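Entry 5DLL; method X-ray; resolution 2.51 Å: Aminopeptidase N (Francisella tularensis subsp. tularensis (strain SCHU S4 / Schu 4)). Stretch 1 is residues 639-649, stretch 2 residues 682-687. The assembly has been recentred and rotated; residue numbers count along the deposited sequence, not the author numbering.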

# COMPACT_ATOMS: atom_id res chain seq x y z
N VAL A 639 4.84 -23.53 -22.79
CA VAL A 639 6.20 -23.32 -22.29
C VAL A 639 6.37 -23.81 -20.85
O VAL A 639 7.42 -24.37 -20.51
CB VAL A 639 6.67 -21.85 -22.39
CG1 VAL A 639 6.51 -21.34 -23.82
CG2 VAL A 639 5.94 -20.95 -21.40
N VAL A 640 5.34 -23.63 -20.02
CA VAL A 640 5.38 -24.08 -18.63
C VAL A 640 5.46 -25.61 -18.59
O VAL A 640 6.18 -26.17 -17.76
CB VAL A 640 4.19 -23.53 -17.80
CG1 VAL A 640 3.95 -24.35 -16.53
CG2 VAL A 640 4.43 -22.07 -17.46
N ASN A 641 4.74 -26.27 -19.49
CA ASN A 641 4.81 -27.73 -19.61
C ASN A 641 6.18 -28.23 -20.07
O ASN A 641 6.65 -29.27 -19.61
CB ASN A 641 3.73 -28.25 -20.56
CG ASN A 641 3.97 -29.69 -20.98
OD1 ASN A 641 4.44 -29.95 -22.10
ND2 ASN A 641 3.69 -30.63 -20.09
N GLN A 642 6.82 -27.49 -20.98
CA GLN A 642 8.15 -27.86 -21.46
C GLN A 642 9.19 -27.80 -20.35
O GLN A 642 9.90 -28.78 -20.10
CB GLN A 642 8.57 -26.99 -22.65
CG GLN A 642 7.88 -27.37 -23.95
CD GLN A 642 8.47 -26.67 -25.17
OE1 GLN A 642 9.67 -26.40 -25.23
NE2 GLN A 642 7.62 -26.39 -26.16
N LEU A 643 9.26 -26.67 -19.66
CA LEU A 643 10.19 -26.49 -18.53
C LEU A 643 9.98 -27.56 -17.46
O LEU A 643 10.95 -28.09 -16.91
CB LEU A 643 10.00 -25.12 -17.89
CG LEU A 643 10.38 -23.90 -18.73
CD1 LEU A 643 9.73 -22.65 -18.16
CD2 LEU A 643 11.89 -23.75 -18.80
N ALA A 644 8.72 -27.85 -17.17
CA ALA A 644 8.35 -28.90 -16.22
C ALA A 644 8.95 -30.25 -16.57
O ALA A 644 9.43 -30.96 -15.69
CB ALA A 644 6.83 -29.01 -16.14
N ASP A 645 8.90 -30.60 -17.86
CA ASP A 645 9.32 -31.92 -18.35
C ASP A 645 10.82 -32.03 -18.61
O ASP A 645 11.45 -33.02 -18.21
CB ASP A 645 8.57 -32.27 -19.65
CG ASP A 645 7.15 -32.76 -19.40
OD1 ASP A 645 6.86 -33.26 -18.29
OD2 ASP A 645 6.32 -32.65 -20.32
N LYS A 646 11.40 -31.03 -19.27
CA LYS A 646 12.83 -31.05 -19.58
C LYS A 646 13.67 -30.95 -18.31
O LYS A 646 14.61 -31.72 -18.13
CB LYS A 646 13.20 -29.92 -20.55
CG LYS A 646 12.48 -29.99 -21.88
CD LYS A 646 13.28 -29.34 -23.00
CE LYS A 646 12.40 -28.92 -24.16
NZ LYS A 646 11.46 -29.99 -24.60
N LEU A 647 13.32 -30.01 -17.43
CA LEU A 647 14.05 -29.84 -16.16
C LEU A 647 13.37 -30.58 -15.00
O LEU A 647 13.48 -30.15 -13.85
CB LEU A 647 14.18 -28.35 -15.82
CG LEU A 647 14.62 -27.41 -16.94
CD1 LEU A 647 14.67 -25.98 -16.44
CD2 LEU A 647 15.97 -27.83 -17.51
N LYS A 648 12.70 -31.70 -15.30
CA LYS A 648 11.93 -32.43 -14.28
C LYS A 648 12.79 -32.91 -13.12
O LYS A 648 12.39 -32.81 -11.96
CB LYS A 648 11.20 -33.62 -14.91
CG LYS A 648 10.12 -34.19 -14.00
CD LYS A 648 9.28 -35.25 -14.70
CE LYS A 648 7.97 -35.47 -13.96
NZ LYS A 648 7.45 -36.86 -14.12
N ASP A 649 13.97 -33.46 -13.43
CA ASP A 649 14.90 -33.94 -12.40
C ASP A 649 15.41 -32.80 -11.53
O ASP A 649 15.62 -32.98 -10.32
CB ASP A 649 16.10 -34.66 -13.05
CG ASP A 649 15.71 -35.96 -13.74
OD1 ASP A 649 14.67 -36.56 -13.40
OD2 ASP A 649 16.47 -36.39 -14.63
N SER A 682 5.12 -26.56 -8.21
CA SER A 682 4.16 -26.17 -9.24
C SER A 682 4.59 -26.70 -10.61
O SER A 682 3.75 -27.12 -11.40
CB SER A 682 3.94 -24.64 -9.30
OG SER A 682 4.88 -23.99 -10.15
N TYR A 683 5.89 -26.69 -10.87
CA TYR A 683 6.42 -27.24 -12.11
C TYR A 683 6.32 -28.77 -12.16
O TYR A 683 6.22 -29.35 -13.24
CB TYR A 683 7.87 -26.81 -12.33
CG TYR A 683 8.00 -25.44 -12.94
CD1 TYR A 683 7.86 -25.25 -14.31
CD2 TYR A 683 8.26 -24.33 -12.14
CE1 TYR A 683 7.98 -23.99 -14.87
CE2 TYR A 683 8.39 -23.07 -12.69
CZ TYR A 683 8.25 -22.90 -14.06
OH TYR A 683 8.37 -21.65 -14.61
N LEU A 684 6.35 -29.42 -11.00
CA LEU A 684 6.14 -30.87 -10.94
C LEU A 684 4.69 -31.27 -11.28
O LEU A 684 4.45 -32.38 -11.76
CB LEU A 684 6.54 -31.41 -9.56
CG LEU A 684 8.03 -31.27 -9.18
CD1 LEU A 684 8.26 -31.68 -7.73
CD2 LEU A 684 8.94 -32.06 -10.12
N MET A 685 3.75 -30.36 -11.03
CA MET A 685 2.33 -30.57 -11.36
C MET A 685 1.99 -30.18 -12.80
O MET A 685 1.13 -30.80 -13.42
CB MET A 685 1.44 -29.79 -10.40
CG MET A 685 1.49 -30.30 -8.97
SD MET A 685 0.75 -31.94 -8.80
CE MET A 685 0.48 -31.95 -7.03
N ASN A 686 2.67 -29.17 -13.32
CA ASN A 686 2.54 -28.82 -14.73
C ASN A 686 3.30 -29.76 -15.68
O ASN A 686 3.35 -29.52 -16.89
CB ASN A 686 2.98 -27.37 -14.95
CG ASN A 686 2.07 -26.38 -14.26
OD1 ASN A 686 2.49 -25.69 -13.32
ND2 ASN A 686 0.83 -26.31 -14.70
N ALA A 687 3.89 -30.82 -15.14
CA ALA A 687 4.50 -31.87 -15.96
C ALA A 687 3.44 -32.74 -16.61
O ALA A 687 2.29 -32.77 -16.17
CB ALA A 687 5.42 -32.72 -15.10

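This is a close, mostly apolar packing of a helix against a second stretch, 682-687, built around one alanine and supplemented by a single weak hydrogen bond.

Ala 644 sits at the closest approach of the backbones. Its CA-to-CB bond points toward the second stretch, and its CA lies 4.8 Å from the CA of Tyr 683. The methyl group meets main-chain atoms directly: Ala 644 CB is 3.0 Å from Tyr 683 O, and 3.6 Å from both Asn 686 O and Ala 687 N. A second alanine joins it, with Ala 644 CB and Ala 687 CB 4.1 Å apart.

One helical turn earlier, Val 640 extends the same face, placing CG1 3.5 Å from Asn 686 CB. Its carbonyl already accepts the helical bond from Ala 644 N, and Val 640 O also lies at the edge of the Tyr 683 ring, 3.9 Å from Tyr 683 CD1. Leu 643 adds an apolar contact through CB, 3.8 Å from Tyr 683 CE1. The tyrosine thus packs its ring along the first helix, while its hydroxyl is hydrogen-bonded elsewhere in the structure.

The polar link comes from Asn 641, whose side chain starts sideways but brings its end nearer. Asn 641 ND2 donates a weak hydrogen bond to Asn 686 O at 3.4 Å, and Asn 641 CA makes a CA-H...O contact with the same Asn 686 O at 3.6 Å. Within its own helix, Asn 641 ND2 also makes a weak hydrogen bond to Asp 645 OD2 at 3.3 Å.

Longer side chains border Ala 687: Asp 645 OD1 approaches Ala 687 CB at 3.5 Å, and the aliphatic part of Lys 648 brings CE to 3.9 Å from Ala 687 CB. At the nearest CA pair one side is an alanine, and longer side chains reach in alongside.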